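Local coordinates for EGF family domain-containing protein (Toxoplasma gondii, PDB 4Z80) that binds a peptide of the rhoptry-neck protein RON2L1 and probably serves, as an AMA-type adhesin, in the moving junction between parasite and host cell, at residues 94-98 and 448-452; 319-323 and 383-387; 279-285 and 328-334; 347-353 and 456-460. One frame throughout, in Å; residues are numbered along the deposited sequence.

Contact 1. Residues 94-98 and 448-452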
loop_
_atom_site.group_PDB
_atom_site.type_symbol
_atom_site.label_atom_id
_atom_site.label_comp_id
_atom_site.label_asym_id
_atom_site.label_seq_id
_atom_site.Cartn_x
_atom_site.Cartn_y
_atom_site.Cartn_z
ATOM N N ALA A 94 6.821 7.947 0.043
ATOM C CA ALA A 94 6.226 8.494 -1.180
ATOM C C ALA A 94 6.466 7.685 -2.453
ATOM O O ALA A 94 5.714 7.845 -3.411
ATOM C CB ALA A 94 6.720 9.910 -1.397
ATOM N N CYS A 95 7.496 6.845 -2.484
ATOM C CA CYS A 95 7.799 6.051 -3.678
ATOM C C CYS A 95 7.131 4.688 -3.627
ATOM O O CYS A 95 7.202 4.006 -2.610
ATOM C CB CYS A 95 9.306 5.855 -3.842
ATOM S SG CYS A 95 10.219 7.374 -4.180
ATOM N N PRO A 96 6.515 4.260 -4.741
ATOM C CA PRO A 96 6.048 2.878 -4.829
ATOM C C PRO A 96 7.197 1.894 -4.632
ATOM O O PRO A 96 8.311 2.122 -5.113
ATOM C CB PRO A 96 5.484 2.782 -6.248
ATOM C CG PRO A 96 5.169 4.180 -6.622
ATOM C CD PRO A 96 6.192 5.027 -5.959
ATOM N N ASN A 97 6.919 0.810 -3.919
ATOM C CA ASN A 97 7.954 -0.144 -3.562
ATOM C C ASN A 97 7.718 -1.430 -4.331
ATOM O O ASN A 97 6.842 -2.217 -3.998
ATOM C CB ASN A 97 7.952 -0.377 -2.052
ATOM C CG ASN A 97 9.242 -0.965 -1.556
ATOM O OD1 ASN A 97 9.930 -1.686 -2.270
ATOM N ND2 ASN A 97 9.586 -0.659 -0.306
ATOM N N TYR A 98 8.476 -1.600 -5.405
ATOM C CA TYR A 98 8.233 -2.703 -6.323
ATOM C C TYR A 98 8.721 -4.037 -5.769
ATOM O O TYR A 98 9.863 -4.167 -5.304
ATOM C CB TYR A 98 8.879 -2.403 -7.680
ATOM C CG TYR A 98 8.257 -1.190 -8.341
ATOM C CD1 TYR A 98 7.046 -1.292 -9.007
ATOM C CD2 TYR A 98 8.867 0.059 -8.281
ATOM C CE1 TYR A 98 6.459 -0.189 -9.599
ATOM C CE2 TYR A 98 8.284 1.164 -8.875
ATOM C CZ TYR A 98 7.081 1.029 -9.528
ATOM O OH TYR A 98 6.504 2.133 -10.114
ATOM N N SER A 448 16.788 -0.331 -3.323
ATOM C CA SER A 448 15.953 -0.907 -2.284
ATOM C C SER A 448 14.460 -0.855 -2.590
ATOM O O SER A 448 13.672 -1.515 -1.918
ATOM C CB SER A 448 16.241 -0.198 -0.960
ATOM O OG SER A 448 16.071 1.197 -1.069
ATOM N N LEU A 449 14.081 -0.066 -3.595
ATOM C CA LEU A 449 12.691 0.036 -4.052
ATOM C C LEU A 449 12.430 -0.757 -5.341
ATOM O O LEU A 449 11.296 -0.789 -5.828
ATOM C CB LEU A 449 12.333 1.513 -4.256
ATOM C CG LEU A 449 12.187 2.341 -2.972
ATOM C CD1 LEU A 449 12.278 3.813 -3.280
ATOM C CD2 LEU A 449 10.874 2.032 -2.272
ATOM N N SER A 450 13.469 -1.391 -5.877
ATOM C CA SER A 450 13.365 -2.181 -7.116
ATOM C C SER A 450 12.778 -3.566 -6.873
ATOM O O SER A 450 12.950 -4.148 -5.797
ATOM C CB SER A 450 14.743 -2.374 -7.765
ATOM O OG SER A 450 15.457 -1.167 -7.917
ATOM N N ALA A 451 12.113 -4.119 -7.884
ATOM C CA ALA A 451 11.850 -5.555 -7.897
ATOM C C ALA A 451 13.190 -6.306 -7.982
ATOM O O ALA A 451 14.213 -5.723 -8.369
ATOM C CB ALA A 451 10.936 -5.928 -9.051
ATOM N N VAL A 452 13.189 -7.589 -7.626
ATOM C CA VAL A 452 14.445 -8.337 -7.511
ATOM C C VAL A 452 14.634 -9.457 -8.528
ATOM O O VAL A 452 15.569 -10.230 -8.405
ATOM C CB VAL A 452 14.613 -8.947 -6.090
ATOM C CG1 VAL A 452 14.555 -7.854 -5.038
ATOM C CG2 VAL A 452 13.569 -10.019 -5.798
#
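A single backbone hydrogen bond joins the two segments, Y98 N donating to L449 O at 3.0 Å with an N-H...O angle of 144°. The pairing goes no further as a strand would: Y98 O lies 3.4 Å from A451 N at a poor angle, the end-to-end directions differ by 45°, and A451 N instead donates to R347 O. A451 CA approaches Y98 O at 3.5 Å, a CA-H...O contact with 127° at the hydrogen.

Apolar packing centres on L449, which buries 108 Å², more than any other residue here. Its CD1 sits 3.6 Å from C95 CB, beside the C95-C344 disulfide, and L449 CD2 makes a van der Waals contact with the amide group of N97, 3.5 Å from N97 CG. Further on, Y98 CB and A451 CB are 4.3 Å apart.

In terms of fold, strand 97-98 is an outermost strand of a four-stranded antiparallel sheet. N97 bonds the backbone of Y331 within that sheet, whereas Y98 N is given to the chain that has just left strand 443-447, an outermost strand of a second four-stranded sheet. The contact thus couples the edge of one sheet to the loop leaving the other, consistent with the successive PAN-type domains of AMA proteins.

Polar groups converge on one ammonium group. K322 NZ hydrogen-bonds N97 OD1, S448 O and S450 O, and Y98 O weakly. This shared cation probably offsets the 3.1 Å approach of the acceptors Y98 O and S450 O.

Contact 2. Residues 319-323 and 383-387. With SO4 (sulfate ion), chain H.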
loop_
_atom_site.group_PDB
_atom_site.type_symbol
_atom_site.label_atom_id
_atom_site.label_comp_id
_atom_site.label_asym_id
_atom_site.label_seq_id
_atom_site.Cartn_x
_atom_site.Cartn_y
_atom_site.Cartn_z
ATOM N N ARG A 319 6.195 -10.016 7.762
ATOM C CA ARG A 319 7.316 -9.150 7.408
ATOM C C ARG A 319 7.300 -8.902 5.916
ATOM O O ARG A 319 6.733 -9.698 5.170
ATOM C CB ARG A 319 8.655 -9.757 7.841
ATOM C CG ARG A 319 9.080 -11.009 7.077
ATOM C CD ARG A 319 10.319 -11.658 7.714
ATOM N NE ARG A 319 10.043 -12.011 9.098
ATOM C CZ ARG A 319 10.941 -12.433 9.982
ATOM N NH1 ARG A 319 12.223 -12.563 9.656
ATOM N NH2 ARG A 319 10.535 -12.708 11.213
ATOM N N PRO A 320 7.915 -7.797 5.470
ATOM C CA PRO A 320 7.967 -7.573 4.027
ATOM C C PRO A 320 8.925 -8.533 3.353
ATOM O O PRO A 320 9.969 -8.870 3.917
ATOM C CB PRO A 320 8.468 -6.129 3.904
ATOM C CG PRO A 320 8.413 -5.555 5.289
ATOM C CD PRO A 320 8.572 -6.709 6.209
ATOM N N MET A 321 8.566 -8.967 2.150
ATOM C CA MET A 321 9.414 -9.846 1.362
ATOM C C MET A 321 9.358 -9.458 -0.099
ATOM O O MET A 321 8.324 -9.006 -0.591
ATOM C CB MET A 321 8.997 -11.316 1.492
ATOM C CG MET A 321 9.286 -11.963 2.826
ATOM S SD MET A 321 8.802 -13.706 2.825
ATOM C CE MET A 321 9.939 -14.399 1.641
ATOM N N LYS A 322 10.479 -9.640 -0.784
ATOM C CA LYS A 322 10.529 -9.586 -2.241
ATOM C C LYS A 322 11.093 -10.884 -2.770
ATOM O O LYS A 322 12.047 -11.416 -2.213
ATOM C CB LYS A 322 11.399 -8.436 -2.731
ATOM C CG LYS A 322 10.937 -7.073 -2.292
ATOM C CD LYS A 322 11.713 -5.946 -2.958
ATOM C CE LYS A 322 11.211 -4.614 -2.499
ATOM N NZ LYS A 322 11.917 -3.491 -3.174
ATOM N N THR A 323 10.524 -11.373 -3.869
ATOM C CA THR A 323 11.057 -12.535 -4.571
ATOM C C THR A 323 10.976 -12.239 -6.054
ATOM O O THR A 323 10.286 -11.307 -6.456
ATOM C CB THR A 323 10.273 -13.818 -4.267
ATOM O OG1 THR A 323 8.923 -13.661 -4.720
ATOM C CG2 THR A 323 10.289 -14.111 -2.789
ATOM N N GLN A 383 17.309 -8.791 -2.697
ATOM C CA GLN A 383 16.590 -9.102 -1.463
ATOM C C GLN A 383 17.321 -8.568 -0.241
ATOM O O GLN A 383 16.726 -7.912 0.618
ATOM C CB GLN A 383 16.403 -10.612 -1.312
ATOM C CG GLN A 383 15.424 -11.218 -2.296
ATOM C CD GLN A 383 15.420 -12.733 -2.248
ATOM O OE1 GLN A 383 16.469 -13.366 -2.142
ATOM N NE2 GLN A 383 14.239 -13.320 -2.312
ATOM N N ARG A 384 18.610 -8.860 -0.146
ATOM C CA ARG A 384 19.359 -8.400 1.017
ATOM C C ARG A 384 19.490 -6.880 1.025
ATOM O O ARG A 384 19.449 -6.269 2.084
ATOM C CB ARG A 384 20.740 -9.055 1.093
ATOM C CG ARG A 384 20.722 -10.511 1.577
ATOM C CD ARG A 384 19.982 -10.736 2.930
ATOM N NE ARG A 384 20.674 -10.189 4.099
ATOM C CZ ARG A 384 20.218 -10.273 5.347
ATOM N NH1 ARG A 384 20.912 -9.771 6.358
ATOM N NH2 ARG A 384 19.057 -10.862 5.594
ATOM N N LEU A 385 19.645 -6.255 -0.140
ATOM C CA LEU A 385 19.640 -4.796 -0.192
ATOM C C LEU A 385 18.374 -4.224 0.469
ATOM O O LEU A 385 18.443 -3.336 1.312
ATOM C CB LEU A 385 19.743 -4.309 -1.640
ATOM C CG LEU A 385 19.628 -2.795 -1.833
ATOM C CD1 LEU A 385 20.755 -2.059 -1.111
ATOM C CD2 LEU A 385 19.630 -2.458 -3.316
ATOM N N PHE A 386 17.222 -4.759 0.082
ATOM C CA PHE A 386 15.936 -4.368 0.651
ATOM C C PHE A 386 15.925 -4.535 2.173
ATOM O O PHE A 386 15.513 -3.628 2.907
ATOM C CB PHE A 386 14.837 -5.212 -0.020
ATOM C CG PHE A 386 13.439 -4.980 0.493
ATOM C CD1 PHE A 386 12.892 -3.709 0.564
ATOM C CD2 PHE A 386 12.646 -6.066 0.841
ATOM C CE1 PHE A 386 11.597 -3.530 0.999
ATOM C CE2 PHE A 386 11.349 -5.889 1.279
ATOM C CZ PHE A 386 10.825 -4.619 1.364
ATOM N N MET A 387 16.397 -5.692 2.634
ATOM C CA MET A 387 16.390 -6.019 4.060
ATOM C C MET A 387 17.425 -5.226 4.861
ATOM O O MET A 387 17.327 -5.170 6.080
ATOM C CB MET A 387 16.630 -7.517 4.251
ATOM C CG MET A 387 15.568 -8.400 3.611
ATOM S SD MET A 387 16.041 -10.143 3.478
ATOM C CE MET A 387 15.692 -10.684 5.140
HETATM S S SO4 H . 17.848 -14.211 4.550
HETATM O O1 SO4 H . 17.685 -13.957 5.987
HETATM O O2 SO4 H . 17.755 -12.961 3.804
HETATM O O3 SO4 H . 16.838 -15.179 4.126
HETATM O O4 SO4 H . 19.173 -14.780 4.296
#
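Residues 319-323, on and following strand 318-321, meet the last turn of helix 378-387, with K322 CA and Q383 CA 6.1 Å apart. M387 N to Q383 O at 3.0 Å confirms the helical turn, which places Q383 and F386, three residues apart, both against the extended chain. The helix follows strand 371-377 of a four-stranded antiparallel sheet, a sheet-and-helix unit consistent with a PAN domain, and strand 318-321 pairs with strand 101-104 in a separate two-stranded antiparallel sheet.

K322 and F386 form the main side-chain contact. The methylene K322 CE stands 3.5 Å from the F386 ring centroid, 8° off the normal, a CH-pi contact over the face; K322 NZ is 4.3 Å from that centroid at 27°, within cation-pi range. The ammonium is also hydrogen-bonded to N97, S448 and S450. P320 CB adds apolar packing, 3.8 Å from F386 CZ, and Y57 meets the F386 ring edge-to-face.

Q383 NE2 donates to K322 O at 2.9 Å and 165°, a nearly linear bond from helix side chain to backbone. A sulfate ion, probably from the crystallisation liquor, binds nearby: R384 NH2 donates to SO4 O2 at 3.1 Å, and M387 SD lies 3.3 Å from SO4 O2.

Contact 3. Residues 279-285 and 328-334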
loop_
_atom_site.group_PDB
_atom_site.type_symbol
_atom_site.label_atom_id
_atom_site.label_comp_id
_atom_site.label_asym_id
_atom_site.label_seq_id
_atom_site.Cartn_x
_atom_site.Cartn_y
_atom_site.Cartn_z
ATOM N N PRO A 279 -2.602 1.779 3.215
ATOM C CA PRO A 279 -1.727 1.358 2.127
ATOM C C PRO A 279 -2.459 0.406 1.183
ATOM O O PRO A 279 -3.574 -0.041 1.478
ATOM C CB PRO A 279 -0.576 0.669 2.863
ATOM C CG PRO A 279 -1.200 0.083 4.060
ATOM C CD PRO A 279 -2.325 1.031 4.455
ATOM N N ALA A 280 -1.842 0.103 0.048
ATOM C CA ALA A 280 -2.475 -0.729 -0.958
ATOM C C ALA A 280 -1.452 -1.548 -1.718
ATOM O O ALA A 280 -0.269 -1.207 -1.765
ATOM C CB ALA A 280 -3.286 0.137 -1.929
ATOM N N MET A 281 -1.931 -2.642 -2.301
ATOM C CA MET A 281 -1.167 -3.454 -3.236
ATOM C C MET A 281 -1.676 -3.237 -4.657
ATOM O O MET A 281 -2.869 -3.369 -4.906
ATOM C CB MET A 281 -1.289 -4.931 -2.882
ATOM C CG MET A 281 -0.732 -5.312 -1.524
ATOM S SD MET A 281 1.033 -4.952 -1.338
ATOM C CE MET A 281 1.701 -5.862 -2.722
ATOM N N PHE A 282 -0.775 -2.904 -5.573
ATOM C CA PHE A 282 -1.103 -2.826 -6.991
ATOM C C PHE A 282 -0.442 -3.970 -7.734
ATOM O O PHE A 282 0.719 -4.284 -7.492
ATOM C CB PHE A 282 -0.660 -1.487 -7.567
ATOM C CG PHE A 282 -1.089 -1.269 -8.990
ATOM C CD1 PHE A 282 -2.421 -1.042 -9.292
ATOM C CD2 PHE A 282 -0.161 -1.273 -10.018
ATOM C CE1 PHE A 282 -2.827 -0.835 -10.600
ATOM C CE2 PHE A 282 -0.561 -1.063 -11.336
ATOM C CZ PHE A 282 -1.896 -0.843 -11.621
ATOM N N ASP A 283 -1.199 -4.609 -8.622
ATOM C CA ASP A 283 -0.689 -5.684 -9.458
ATOM C C ASP A 283 -0.471 -5.145 -10.878
ATOM O O ASP A 283 -1.438 -4.828 -11.581
ATOM C CB ASP A 283 -1.669 -6.857 -9.435
ATOM C CG ASP A 283 -1.127 -8.105 -10.112
ATOM O OD1 ASP A 283 -0.349 -7.991 -11.081
ATOM O OD2 ASP A 283 -1.497 -9.218 -9.677
ATOM N N MET A 284 0.794 -5.023 -11.281
ATOM C CA MET A 284 1.149 -4.442 -12.581
ATOM C C MET A 284 0.608 -5.261 -13.738
ATOM O O MET A 284 0.394 -4.728 -14.827
ATOM C CB MET A 284 2.669 -4.328 -12.738
ATOM C CG MET A 284 3.369 -3.441 -11.727
ATOM S SD MET A 284 3.081 -1.676 -11.936
ATOM C CE MET A 284 3.904 -1.388 -13.504
ATOM N N SER A 285 0.407 -6.556 -13.522
ATOM C CA SER A 285 0.018 -7.427 -14.623
ATOM C C SER A 285 -1.499 -7.414 -14.839
ATOM O O SER A 285 -1.952 -7.504 -15.979
ATOM C CB SER A 285 0.520 -8.851 -14.383
ATOM O OG SER A 285 -0.135 -9.459 -13.291
ATOM N N ASN A 328 5.627 -8.443 -9.962
ATOM C CA ASN A 328 4.451 -7.775 -10.504
ATOM C C ASN A 328 3.703 -6.951 -9.457
ATOM O O ASN A 328 2.840 -6.142 -9.793
ATOM C CB ASN A 328 3.500 -8.805 -11.110
ATOM C CG ASN A 328 3.055 -9.865 -10.096
ATOM O OD1 ASN A 328 3.871 -10.421 -9.344
ATOM N ND2 ASN A 328 1.754 -10.144 -10.070
ATOM N N MET A 329 4.037 -7.156 -8.182
ATOM C CA MET A 329 3.335 -6.507 -7.083
ATOM C C MET A 329 4.033 -5.229 -6.658
ATOM O O MET A 329 5.251 -5.102 -6.782
ATOM C CB MET A 329 3.226 -7.453 -5.886
ATOM C CG MET A 329 2.480 -8.745 -6.157
ATOM S SD MET A 329 0.868 -8.513 -6.953
ATOM C CE MET A 329 0.064 -7.429 -5.788
ATOM N N VAL A 330 3.237 -4.283 -6.174
ATOM C CA VAL A 330 3.736 -2.991 -5.733
ATOM C C VAL A 330 3.060 -2.614 -4.426
ATOM O O VAL A 330 1.836 -2.597 -4.346
ATOM C CB VAL A 330 3.465 -1.875 -6.770
ATOM C CG1 VAL A 330 4.319 -0.671 -6.497
ATOM C CG2 VAL A 330 3.690 -2.368 -8.199
ATOM N N TYR A 331 3.862 -2.311 -3.410
ATOM C CA TYR A 331 3.367 -1.787 -2.148
ATOM C C TYR A 331 3.306 -0.268 -2.255
ATOM O O TYR A 331 4.312 0.390 -2.472
ATOM C CB TYR A 331 4.268 -2.229 -0.982
ATOM C CG TYR A 331 3.730 -1.883 0.398
ATOM C CD1 TYR A 331 4.016 -0.656 0.991
ATOM C CD2 TYR A 331 2.934 -2.779 1.101
ATOM C CE1 TYR A 331 3.522 -0.336 2.255
ATOM C CE2 TYR A 331 2.437 -2.466 2.359
ATOM C CZ TYR A 331 2.731 -1.246 2.926
ATOM O OH TYR A 331 2.222 -0.940 4.176
ATOM N N VAL A 332 2.100 0.267 -2.106
ATOM C CA VAL A 332 1.806 1.666 -2.363
ATOM C C VAL A 332 1.217 2.309 -1.119
ATOM O O VAL A 332 0.211 1.835 -0.612
ATOM C CB VAL A 332 0.793 1.781 -3.525
ATOM C CG1 VAL A 332 0.370 3.206 -3.759
ATOM C CG2 VAL A 332 1.386 1.167 -4.794
ATOM N N THR A 333 1.811 3.388 -0.627
ATOM C CA THR A 333 1.190 4.103 0.479
ATOM C C THR A 333 0.168 5.119 -0.031
ATOM O O THR A 333 0.166 5.509 -1.205
ATOM C CB THR A 333 2.223 4.815 1.369
ATOM O OG1 THR A 333 2.752 5.963 0.697
ATOM C CG2 THR A 333 3.356 3.866 1.744
ATOM N N SER A 334 -0.703 5.535 0.869
ATOM C CA SER A 334 -1.769 6.471 0.535
ATOM C C SER A 334 -1.183 7.789 0.054
ATOM O O SER A 334 -1.797 8.502 -0.744
ATOM C CB SER A 334 -2.664 6.682 1.758
ATOM O OG SER A 334 -3.870 7.358 1.437
#
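Four backbone hydrogen bonds pair strands 280-283 and 329-332 antiparallel: A280 N to V332 O, V332 N to A280 O and V330 N to F282 O, each 2.8 Å, and F282 N to V330 O at 2.9 Å. The intervening residues bond outward, M281 to R290, M329 to G99 and Y331 to N97, as expected of the two inner strands of a four-stranded sheet.

Beyond the strand ends M284 N reaches N328 O (2.8 Å, 170°). D283 OD1 accepts from S285 N (2.9 Å), making an Asx turn, from S285 OG (2.7 Å), from N328 ND2 (3.2 Å) and, weakly, from T286 N. T333 OG1 is paired with G93 O.

On one face M281 SD makes an oblique Met-aromatic contact with Y331, 5.0 Å from its centroid, and M281 CE meets M329 CE at 3.8 Å. On the other, A280, F282 and V332 pack against helix 252-262. The sheet is thus buried towards A280 and V332 and turns polar at D283 and N328, where the Asx turn holds.

Contact 4. Residues 347-353 and 456-460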
loop_
_atom_site.group_PDB
_atom_site.type_symbol
_atom_site.label_atom_id
_atom_site.label_comp_id
_atom_site.label_asym_id
_atom_site.label_seq_id
_atom_site.Cartn_x
_atom_site.Cartn_y
_atom_site.Cartn_z
ATOM N N ARG A 347 10.535 -0.101 -11.619
ATOM C CA ARG A 347 10.311 -1.460 -11.161
ATOM C C ARG A 347 11.489 -2.380 -11.416
ATOM O O ARG A 347 11.850 -3.187 -10.561
ATOM C CB ARG A 347 9.065 -2.022 -11.843
ATOM C CG ARG A 347 8.702 -3.431 -11.447
ATOM C CD ARG A 347 7.399 -3.838 -12.093
ATOM N NE ARG A 347 7.607 -4.109 -13.503
ATOM C CZ ARG A 347 7.674 -5.320 -14.046
ATOM N NH1 ARG A 347 7.523 -6.413 -13.311
ATOM N NH2 ARG A 347 7.882 -5.435 -15.346
ATOM N N GLU A 348 12.081 -2.274 -12.595
ATOM C CA GLU A 348 13.068 -3.252 -13.017
ATOM C C GLU A 348 14.475 -2.928 -12.536
ATOM O O GLU A 348 14.870 -1.765 -12.516
ATOM C CB GLU A 348 13.093 -3.353 -14.537
ATOM C CG GLU A 348 11.731 -3.610 -15.184
ATOM C CD GLU A 348 10.944 -2.345 -15.515
ATOM O OE1 GLU A 348 11.347 -1.233 -15.112
ATOM O OE2 GLU A 348 9.908 -2.473 -16.208
ATOM N N PRO A 349 15.248 -3.964 -12.179
ATOM C CA PRO A 349 16.678 -3.719 -12.001
ATOM C C PRO A 349 17.301 -3.212 -13.285
ATOM O O PRO A 349 16.691 -3.354 -14.349
ATOM C CB PRO A 349 17.236 -5.098 -11.618
ATOM C CG PRO A 349 16.089 -5.881 -11.169
ATOM C CD PRO A 349 14.902 -5.371 -11.933
ATOM N N LEU A 350 18.497 -2.639 -13.192
ATOM C CA LEU A 350 19.157 -2.077 -14.360
ATOM C C LEU A 350 20.251 -3.034 -14.831
ATOM O O LEU A 350 21.241 -3.265 -14.132
ATOM C CB LEU A 350 19.728 -0.698 -14.040
ATOM C CG LEU A 350 18.760 0.313 -13.417
ATOM C CD1 LEU A 350 19.514 1.552 -13.012
ATOM C CD2 LEU A 350 17.627 0.636 -14.394
ATOM N N LYS A 351 20.084 -3.600 -16.025
ATOM C CA LYS A 351 21.055 -4.560 -16.515
ATOM C C LYS A 351 22.312 -3.877 -17.036
ATOM O O LYS A 351 22.272 -2.762 -17.571
ATOM C CB LYS A 351 20.450 -5.446 -17.614
ATOM C CG LYS A 351 20.108 -4.732 -18.907
ATOM C CD LYS A 351 19.739 -5.749 -19.983
ATOM C CE LYS A 351 19.404 -5.066 -21.297
ATOM N NZ LYS A 351 19.162 -6.065 -22.369
ATOM N N ASN A 352 23.432 -4.558 -16.828
ATOM C CA ASN A 352 24.699 -4.219 -17.455
ATOM C C ASN A 352 25.234 -2.852 -17.064
ATOM O O ASN A 352 25.914 -2.206 -17.849
ATOM C CB ASN A 352 24.562 -4.311 -18.983
ATOM C CG ASN A 352 24.270 -5.718 -19.459
ATOM O OD1 ASN A 352 23.235 -5.975 -20.070
ATOM N ND2 ASN A 352 25.185 -6.644 -19.176
ATOM N N VAL A 353 24.952 -2.419 -15.835
ATOM C CA VAL A 353 25.519 -1.173 -15.343
ATOM C C VAL A 353 25.931 -1.289 -13.885
ATOM O O VAL A 353 25.481 -2.190 -13.172
ATOM C CB VAL A 353 24.548 0.017 -15.504
ATOM C CG1 VAL A 353 24.439 0.424 -16.988
ATOM C CG2 VAL A 353 23.175 -0.308 -14.916
ATOM N N ILE A 456 13.938 -9.609 -15.561
ATOM C CA ILE A 456 13.159 -8.493 -16.112
ATOM C C ILE A 456 13.986 -7.216 -16.232
ATOM O O ILE A 456 13.461 -6.163 -16.605
ATOM C CB ILE A 456 11.895 -8.179 -15.268
ATOM C CG1 ILE A 456 12.250 -7.591 -13.893
ATOM C CG2 ILE A 456 11.041 -9.445 -15.131
ATOM C CD1 ILE A 456 11.037 -7.177 -13.081
ATOM N N ALA A 457 15.278 -7.295 -15.924
ATOM C CA ALA A 457 16.106 -6.103 -15.926
ATOM C C ALA A 457 16.122 -5.427 -17.295
ATOM O O ALA A 457 16.115 -6.090 -18.336
ATOM C CB ALA A 457 17.531 -6.439 -15.496
ATOM N N ILE A 458 16.152 -4.103 -17.276
ATOM C CA ILE A 458 16.258 -3.327 -18.504
ATOM C C ILE A 458 17.346 -2.264 -18.401
ATOM O O ILE A 458 17.998 -2.107 -17.370
ATOM C CB ILE A 458 14.912 -2.661 -18.871
ATOM C CG1 ILE A 458 14.511 -1.632 -17.816
ATOM C CG2 ILE A 458 13.828 -3.712 -19.043
ATOM C CD1 ILE A 458 13.215 -0.863 -18.150
ATOM N N ASP A 459 17.567 -1.544 -19.489
ATOM C CA ASP A 459 18.565 -0.486 -19.511
ATOM C C ASP A 459 18.103 0.763 -18.786
ATOM O O ASP A 459 16.918 1.083 -18.789
ATOM C CB ASP A 459 18.907 -0.108 -20.947
ATOM C CG ASP A 459 19.443 -1.266 -21.734
ATOM O OD1 ASP A 459 20.440 -1.871 -21.291
ATOM O OD2 ASP A 459 18.868 -1.571 -22.801
ATOM N N PRO A 460 19.046 1.492 -18.184
ATOM C CA PRO A 460 18.746 2.859 -17.770
ATOM C C PRO A 460 18.665 3.750 -18.996
ATOM O O PRO A 460 19.036 3.313 -20.084
ATOM C CB PRO A 460 19.942 3.234 -16.909
ATOM C CG PRO A 460 21.070 2.483 -17.554
ATOM C CD PRO A 460 20.477 1.177 -18.021
HETATM O O HOH W 1 22.543 -1.126 -19.819
HETATM O O HOH W 2 16.178 -5.760 -21.285
#
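At the centre, P349 and A457 touch, P349 CB to A457 CB at 4.1 Å, while P349 CD lies 4.0 Å from I456 CG1. The apolar surface continues through L350 CD1, 4.3 Å from P460 CB, to V353 CG1, 4.0 Å from P460 CG; strand 436-440 adds L437 against L350, V353 and P460.

Next come the backbones. I458 N donates to P349 O (3.1 Å, 152°) and I458 O accepts from K351 N (2.9 Å, 154°), so one residue bonds both neighbours of L350.

The outer edge is polar and hydrated. I456 CD1 lies over one face of the R347 guanidinium, 3.6 Å from R347 NH1, a nitrogen bonded to S327 O; R347 NH2 and E348 OE2 make only a long salt bridge of 3.7 Å. K351 NZ and D459 OD1, at 4.5 Å, are too far apart for one. A water joins K351 O (2.8 Å) to D459 OD1 (2.7 Å), and another donates to A457 O (3.0 Å) and accepts weakly from K351 NZ (3.2 Å).

L350 lies between A445 of outermost strand 443-447, its backbone partner, and I458, which adds one isolated beta bridge outside it: a short, strand-like edge addition to the sheet of the second, probably PAN-type, domain, made before the chain turns its corner at 351-352.

From the N terminus, residues 94-98 come first, and contact 1 closes last but one, at 448-452, enclosing all strands of both four-stranded sheets. Contacts 2 and 3 both fall within that span. Contact 3 opens at 279, and contact 2 crosses it, opening at 319 before 328-334 is reached and closing at 383-387. Contact 4 opens at 347, after contact 3 has closed; it crosses contacts 1 and 2 and closes at 456-460. Contact 3 lies within one sheet, which contact 1 joins to the chain leaving the other; contact 2 ties strand 318-321 to helix 378-387, and contact 4 ties the approach to strand 353-359 to the C-terminal loop.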